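Side-chain contacts in RagA protein (PDB 6SLN), which is an outer-membrane beta-barrel receptor of the TonB-dependent family that probably takes up substrates across the outer membrane of Porphyromonas gingivalis: residues E244-D247 with F248-A252; I450-I453 with K454-L458. All blocks are in the same frame, centred on the assembly; numbering follows the deposited sequence.

Interaction 1 of 2, residues E244-D247 with F248-A252; sequences ELLD and FQVKA
F248 and E244 meet through the backbone of a short alpha helix, 242-252, where the i to i+4 relation decides which side chains share a flank. The helix lies in the long connection between barrel strands 218-230 and 309-322, which in this family is expected to be extracellular. The amide of F248 donates to E244 O at 2.8 Å, and the same i+4 to i pairing recurs for the amides of Q249, V250 and K251. The ring of F248 turns its edge to the first segment: L245 CD1 lies close to the ring plane, 4.2 Å from F248 CD2, while F248 also touches the loop residues M240, M886 and L910. Q249 comes next, its N bonded to L245 O at 2.9 Å and almost straight, 169° at the hydrogen. Its CG stands beside the backbone N, and the chain then runs extended back across L245, with Q249 CG 3.7 Å from L245 CD1. The amide at the end of this side chain is spoken for on both atoms, OE1 by Y400 OH and NE2 by the carbonyl of M886, which fixes its rotation. V250 lies side by side with L246, pointing the same way, and the two touch through V250 CG2 and L246 CD1 at 3.8 Å; L246 also packs on V261, V264 and K265 of helix 261-276. K251 ends the series on the exposed flank. Its N bonds to D247 O, and its extended chain crosses the D247 side chain at a slant. CG of D247 is anti to the backbone N (chi1 -161°), which swings the acid toward this lysine, and K251 NZ forms a salt bridge with D247 OD2 at 3.0 Å, arriving on the syn side, 19° out of the carboxylate plane.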
ATOM      1  N   GLU A 244       6.540  -4.196  52.216  1.00 58.04           N
ATOM      2  CA  GLU A 244       5.695  -3.094  52.658  1.00 46.78           C
ATOM      3  C   GLU A 244       4.390  -3.046  51.876  1.00 49.27           C
ATOM      4  O   GLU A 244       3.310  -2.923  52.470  1.00 52.07           O
ATOM      5  CB  GLU A 244       6.457  -1.783  52.530  1.00 46.72           C
ATOM      6  CG  GLU A 244       7.549  -1.656  53.526  1.00 47.64           C
ATOM      7  CD  GLU A 244       8.363  -0.415  53.325  1.00 53.28           C
ATOM      8  OE1 GLU A 244       8.498   0.037  52.159  1.00 52.13           O
ATOM      9  OE2 GLU A 244       8.879   0.097  54.338  1.00 48.52           O
ATOM     10  N   LEU A 245       4.471  -3.133  50.541  1.00 45.01           N
ATOM     11  CA  LEU A 245       3.258  -3.135  49.729  1.00 49.51           C
ATOM     12  C   LEU A 245       2.342  -4.285  50.117  1.00 50.03           C
ATOM     13  O   LEU A 245       1.139  -4.087  50.320  1.00 44.89           O
ATOM     14  CB  LEU A 245       3.598  -3.215  48.241  1.00 55.52           C
ATOM     15  CG  LEU A 245       2.345  -3.382  47.374  1.00 47.60           C
ATOM     16  CD1 LEU A 245       1.397  -2.210  47.629  1.00 45.89           C
ATOM     17  CD2 LEU A 245       2.704  -3.492  45.918  1.00 41.47           C
ATOM     18  N   LEU A 246       2.895  -5.502  50.235  1.00 44.85           N
ATOM     19  CA  LEU A 246       2.060  -6.651  50.573  1.00 50.74           C
ATOM     20  C   LEU A 246       1.400  -6.478  51.936  1.00 55.77           C
ATOM     21  O   LEU A 246       0.209  -6.765  52.101  1.00 59.07           O
ATOM     22  CB  LEU A 246       2.877  -7.939  50.531  1.00 56.34           C
ATOM     23  CG  LEU A 246       2.160  -9.200  51.034  1.00 53.23           C
ATOM     24  CD1 LEU A 246       0.868  -9.409  50.275  1.00 47.90           C
ATOM     25  CD2 LEU A 246       3.057 -10.426  50.883  1.00 56.36           C
ATOM     26  N   ASP A 247       2.142  -5.996  52.925  1.00 60.24           N
ATOM     27  CA  ASP A 247       1.514  -5.754  54.219  1.00 63.91           C
ATOM     28  C   ASP A 247       0.432  -4.700  54.098  1.00 58.78           C
ATOM     29  O   ASP A 247      -0.651  -4.837  54.679  1.00 61.88           O
ATOM     30  CB  ASP A 247       2.555  -5.323  55.248  1.00 65.46           C
ATOM     31  CG  ASP A 247       2.064  -5.495  56.661  1.00 64.51           C
ATOM     32  OD1 ASP A 247       1.547  -6.594  56.980  1.00 59.83           O
ATOM     33  OD2 ASP A 247       2.194  -4.526  57.446  1.00 63.78           O
ATOM     34  N   PHE A 248       0.712  -3.644  53.335  1.00 55.24           N
ATOM     35  CA  PHE A 248      -0.242  -2.556  53.143  1.00 52.95           C
ATOM     36  C   PHE A 248      -1.554  -3.073  52.558  1.00 46.87           C
ATOM     37  O   PHE A 248      -2.626  -2.858  53.126  1.00 47.45           O
ATOM     38  CB  PHE A 248       0.410  -1.501  52.250  1.00 52.89           C
ATOM     39  CG  PHE A 248      -0.482  -0.373  51.855  1.00 53.24           C
ATOM     40  CD1 PHE A 248      -0.994   0.498  52.801  1.00 55.92           C
ATOM     41  CD2 PHE A 248      -0.772  -0.151  50.523  1.00 46.72           C
ATOM     42  CE1 PHE A 248      -1.797   1.550  52.426  1.00 53.48           C
ATOM     43  CE2 PHE A 248      -1.576   0.906  50.141  1.00 46.40           C
ATOM     44  CZ  PHE A 248      -2.088   1.753  51.093  1.00 49.99           C
ATOM     45  N   GLN A 249      -1.479  -3.820  51.460  1.00 45.98           N
ATOM     46  CA  GLN A 249      -2.687  -4.326  50.820  1.00 45.61           C
ATOM     47  C   GLN A 249      -3.465  -5.259  51.737  1.00 46.53           C
ATOM     48  O   GLN A 249      -4.697  -5.237  51.748  1.00 53.39           O
ATOM     49  CB  GLN A 249      -2.327  -5.047  49.524  1.00 44.61           C
ATOM     50  CG  GLN A 249      -1.598  -4.190  48.497  1.00 43.64           C
ATOM     51  CD  GLN A 249      -1.028  -5.028  47.375  1.00 49.30           C
ATOM     52  OE1 GLN A 249      -0.290  -5.995  47.622  1.00 54.05           O
ATOM     53  NE2 GLN A 249      -1.394  -4.696  46.135  1.00 41.86           N
ATOM     54  N   VAL A 250      -2.770  -6.099  52.503  1.00 53.16           N
ATOM     55  CA  VAL A 250      -3.489  -7.037  53.357  1.00 48.06           C
ATOM     56  C   VAL A 250      -4.194  -6.294  54.471  1.00 49.06           C
ATOM     57  O   VAL A 250      -5.321  -6.635  54.843  1.00 56.82           O
ATOM     58  CB  VAL A 250      -2.546  -8.118  53.915  1.00 50.40           C
ATOM     59  CG1 VAL A 250      -3.336  -9.108  54.756  1.00 49.51           C
ATOM     60  CG2 VAL A 250      -1.873  -8.849  52.790  1.00 47.58           C
ATOM     61  N   LYS A 251      -3.545  -5.268  55.020  1.00 53.58           N
ATOM     62  CA  LYS A 251      -4.174  -4.490  56.084  1.00 58.70           C
ATOM     63  C   LYS A 251      -5.292  -3.605  55.548  1.00 49.98           C
ATOM     64  O   LYS A 251      -6.267  -3.344  56.255  1.00 50.79           O
ATOM     65  CB  LYS A 251      -3.129  -3.643  56.805  1.00 56.18           C
ATOM     66  CG  LYS A 251      -2.366  -4.384  57.847  1.00 51.68           C
ATOM     67  CD  LYS A 251      -1.228  -3.545  58.387  1.00 52.01           C
ATOM     68  CE  LYS A 251      -0.364  -4.352  59.337  1.00 52.87           C
ATOM     69  NZ  LYS A 251       0.740  -3.512  59.870  1.00 61.52           N
ATOM     70  N   ALA A 252      -5.178  -3.158  54.300  1.00 51.20           N
ATOM     71  CA  ALA A 252      -6.210  -2.350  53.670  1.00 51.11           C
ATOM     72  C   ALA A 252      -7.437  -3.157  53.258  1.00 54.73           C
ATOM     73  O   ALA A 252      -8.457  -2.552  52.929  1.00 60.44           O
ATOM     74  CB  ALA A 252      -5.619  -1.625  52.456  1.00 47.27           C
TER

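Interaction 2 of 2, residues I450-I453 with K454-L458; sequences ITPI and KGLTL
P452 and L456 pack across a chain reversal, the proline CG 3.7 Å from L456 CD2, with the two side chains crossing at about a right angle. L456 can reach it because its CG is anti to the backbone N (chi1 -177°), which brings the branched end up to CG of the puckered proline ring. I453 joins from the other end of the turn: its CG1 sits between the backbone N and the carbonyl carbon (chi1 72°) and meets L456 CB at 3.5 Å, so L456 is touched by two successive residues. Beyond them T451 and T457 run side by side, T451 CG2 facing T457 OG1, while T451 OG1 looks outside the pair to a weak hydrogen bond with the carbonyl of W362. The reversal itself is a type II turn from I453 to L456, with G455 at the positive phi (86°) where a CB would jam against the preceding carbonyl, and a weak hydrogen bond from L456 N to I453 O. Farther from the turn, I450 and L458 form a hydrogen-bonded antiparallel pair through I450 N to L458 O (3.0 Å) and L458 N to I450 O (2.9 Å). This tight-turned beta hairpin joins strands 435-450 and 456-475 of the transmembrane barrel, probably at its periplasmic rim.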
ATOM      1  N   ILE A 450      20.984  37.088 -11.070  1.00 55.83           N
ATOM      2  CA  ILE A 450      21.253  37.938 -12.220  1.00 60.40           C
ATOM      3  C   ILE A 450      21.424  39.369 -11.723  1.00 63.51           C
ATOM      4  O   ILE A 450      20.480  39.963 -11.179  1.00 59.22           O
ATOM      5  CB  ILE A 450      20.126  37.853 -13.260  1.00 58.06           C
ATOM      6  CG1 ILE A 450      19.878  36.401 -13.679  1.00 59.07           C
ATOM      7  CG2 ILE A 450      20.471  38.696 -14.455  1.00 59.03           C
ATOM      8  CD1 ILE A 450      19.155  36.257 -15.018  1.00 56.58           C
ATOM      9  N   THR A 451      22.629  39.920 -11.895  1.00 61.99           N
ATOM     10  CA  THR A 451      22.863  41.346 -11.687  1.00 65.48           C
ATOM     11  C   THR A 451      23.022  42.010 -13.053  1.00 71.42           C
ATOM     12  O   THR A 451      24.104  41.939 -13.659  1.00 69.51           O
ATOM     13  CB  THR A 451      24.098  41.592 -10.812  1.00 66.70           C
ATOM     14  OG1 THR A 451      25.133  40.655 -11.144  1.00 71.88           O
ATOM     15  CG2 THR A 451      23.741  41.433  -9.336  1.00 65.08           C
ATOM     16  N   PRO A 452      21.968  42.643 -13.594  1.00 77.01           N
ATOM     17  CA  PRO A 452      22.032  43.168 -14.969  1.00 79.94           C
ATOM     18  C   PRO A 452      22.474  44.621 -15.080  1.00 82.06           C
ATOM     19  O   PRO A 452      23.027  45.015 -16.114  1.00 83.97           O
ATOM     20  CB  PRO A 452      20.592  42.996 -15.464  1.00 75.18           C
ATOM     21  CG  PRO A 452      19.764  43.147 -14.244  1.00 72.37           C
ATOM     22  CD  PRO A 452      20.589  42.635 -13.073  1.00 76.53           C
ATOM     23  N   ILE A 453      22.196  45.435 -14.054  1.00 81.24           N
ATOM     24  CA  ILE A 453      22.690  46.806 -13.949  1.00 86.23           C
ATOM     25  C   ILE A 453      23.159  47.018 -12.515  1.00 94.84           C
ATOM     26  O   ILE A 453      22.829  46.242 -11.615  1.00105.07           O
ATOM     27  CB  ILE A 453      21.626  47.864 -14.328  1.00 83.58           C
ATOM     28  CG1 ILE A 453      20.565  47.956 -13.230  1.00 86.02           C
ATOM     29  CG2 ILE A 453      20.990  47.552 -15.692  1.00 76.91           C
ATOM     30  CD1 ILE A 453      19.264  48.587 -13.676  1.00 86.00           C
ATOM     31  N   LYS A 454      23.941  48.076 -12.298  1.00 90.46           N
ATOM     32  CA  LYS A 454      24.503  48.306 -10.970  1.00 86.90           C
ATOM     33  C   LYS A 454      23.385  48.486  -9.958  1.00 91.95           C
ATOM     34  O   LYS A 454      22.409  49.194 -10.217  1.00 86.64           O
ATOM     35  CB  LYS A 454      25.412  49.533 -10.960  1.00 84.58           C
ATOM     36  CG  LYS A 454      26.202  49.690  -9.655  1.00 88.54           C
ATOM     37  CD  LYS A 454      25.666  50.824  -8.769  1.00 91.42           C
ATOM     38  CE  LYS A 454      26.583  51.086  -7.562  1.00 91.58           C
ATOM     39  NZ  LYS A 454      25.828  51.037  -6.271  1.00 86.48           N
ATOM     40  N   GLY A 455      23.526  47.833  -8.812  1.00103.05           N
ATOM     41  CA  GLY A 455      22.522  47.836  -7.755  1.00105.89           C
ATOM     42  C   GLY A 455      21.437  46.783  -7.894  1.00101.03           C
ATOM     43  O   GLY A 455      21.007  46.196  -6.898  1.00105.97           O
ATOM     44  N   LEU A 456      20.995  46.527  -9.125  1.00 89.80           N
ATOM     45  CA  LEU A 456      19.900  45.599  -9.381  1.00 81.16           C
ATOM     46  C   LEU A 456      20.350  44.145  -9.235  1.00 77.79           C
ATOM     47  O   LEU A 456      21.278  43.704  -9.920  1.00 79.34           O
ATOM     48  CB  LEU A 456      19.334  45.828 -10.778  1.00 73.02           C
ATOM     49  CG  LEU A 456      18.143  44.913 -11.033  1.00 73.16           C
ATOM     50  CD1 LEU A 456      17.165  45.020  -9.874  1.00 71.71           C
ATOM     51  CD2 LEU A 456      17.465  45.252 -12.343  1.00 74.30           C
ATOM     52  N   THR A 457      19.668  43.393  -8.373  1.00 71.30           N
ATOM     53  CA  THR A 457      19.895  41.961  -8.229  1.00 64.78           C
ATOM     54  C   THR A 457      18.552  41.248  -8.297  1.00 66.09           C
ATOM     55  O   THR A 457      17.622  41.599  -7.561  1.00 62.28           O
ATOM     56  CB  THR A 457      20.613  41.650  -6.916  1.00 61.68           C
ATOM     57  OG1 THR A 457      21.844  42.376  -6.879  1.00 69.62           O
ATOM     58  CG2 THR A 457      20.918  40.162  -6.808  1.00 54.44           C
ATOM     59  N   LEU A 458      18.442  40.268  -9.198  1.00 67.02           N
ATOM     60  CA  LEU A 458      17.238  39.459  -9.373  1.00 67.33           C
ATOM     61  C   LEU A 458      17.582  38.028  -8.985  1.00 74.56           C
ATOM     62  O   LEU A 458      18.345  37.365  -9.693  1.00 83.82           O
ATOM     63  CB  LEU A 458      16.742  39.509 -10.817  1.00 58.80           C
ATOM     64  CG  LEU A 458      16.879  40.849 -11.531  1.00 62.01           C
ATOM     65  CD1 LEU A 458      16.464  40.718 -12.970  1.00 57.38           C
ATOM     66  CD2 LEU A 458      16.020  41.876 -10.843  1.00 67.50           C
TER

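How the interactions relate
Interaction 1 is partly buried and belongs to a single helix, so its side chains meet at spacings of three and four residues, apolar and amide on the covered side, with a salt bridge on the open one. Interaction 2, by contrast, is a surface contact between two adjacent barrel strands, pairing residues across a turn; its side-chain chemistry is mainly aliphatic, and the side chain of L458 is about 4 Å from a bound phosphatidylethanolamine. The centres of interactions 1 and 2 are about 83 Å apart, on opposite sides of the chain's centre. Local contacts thus take their character from the element that brings neighbours together, and RagA offers both cases within one chain.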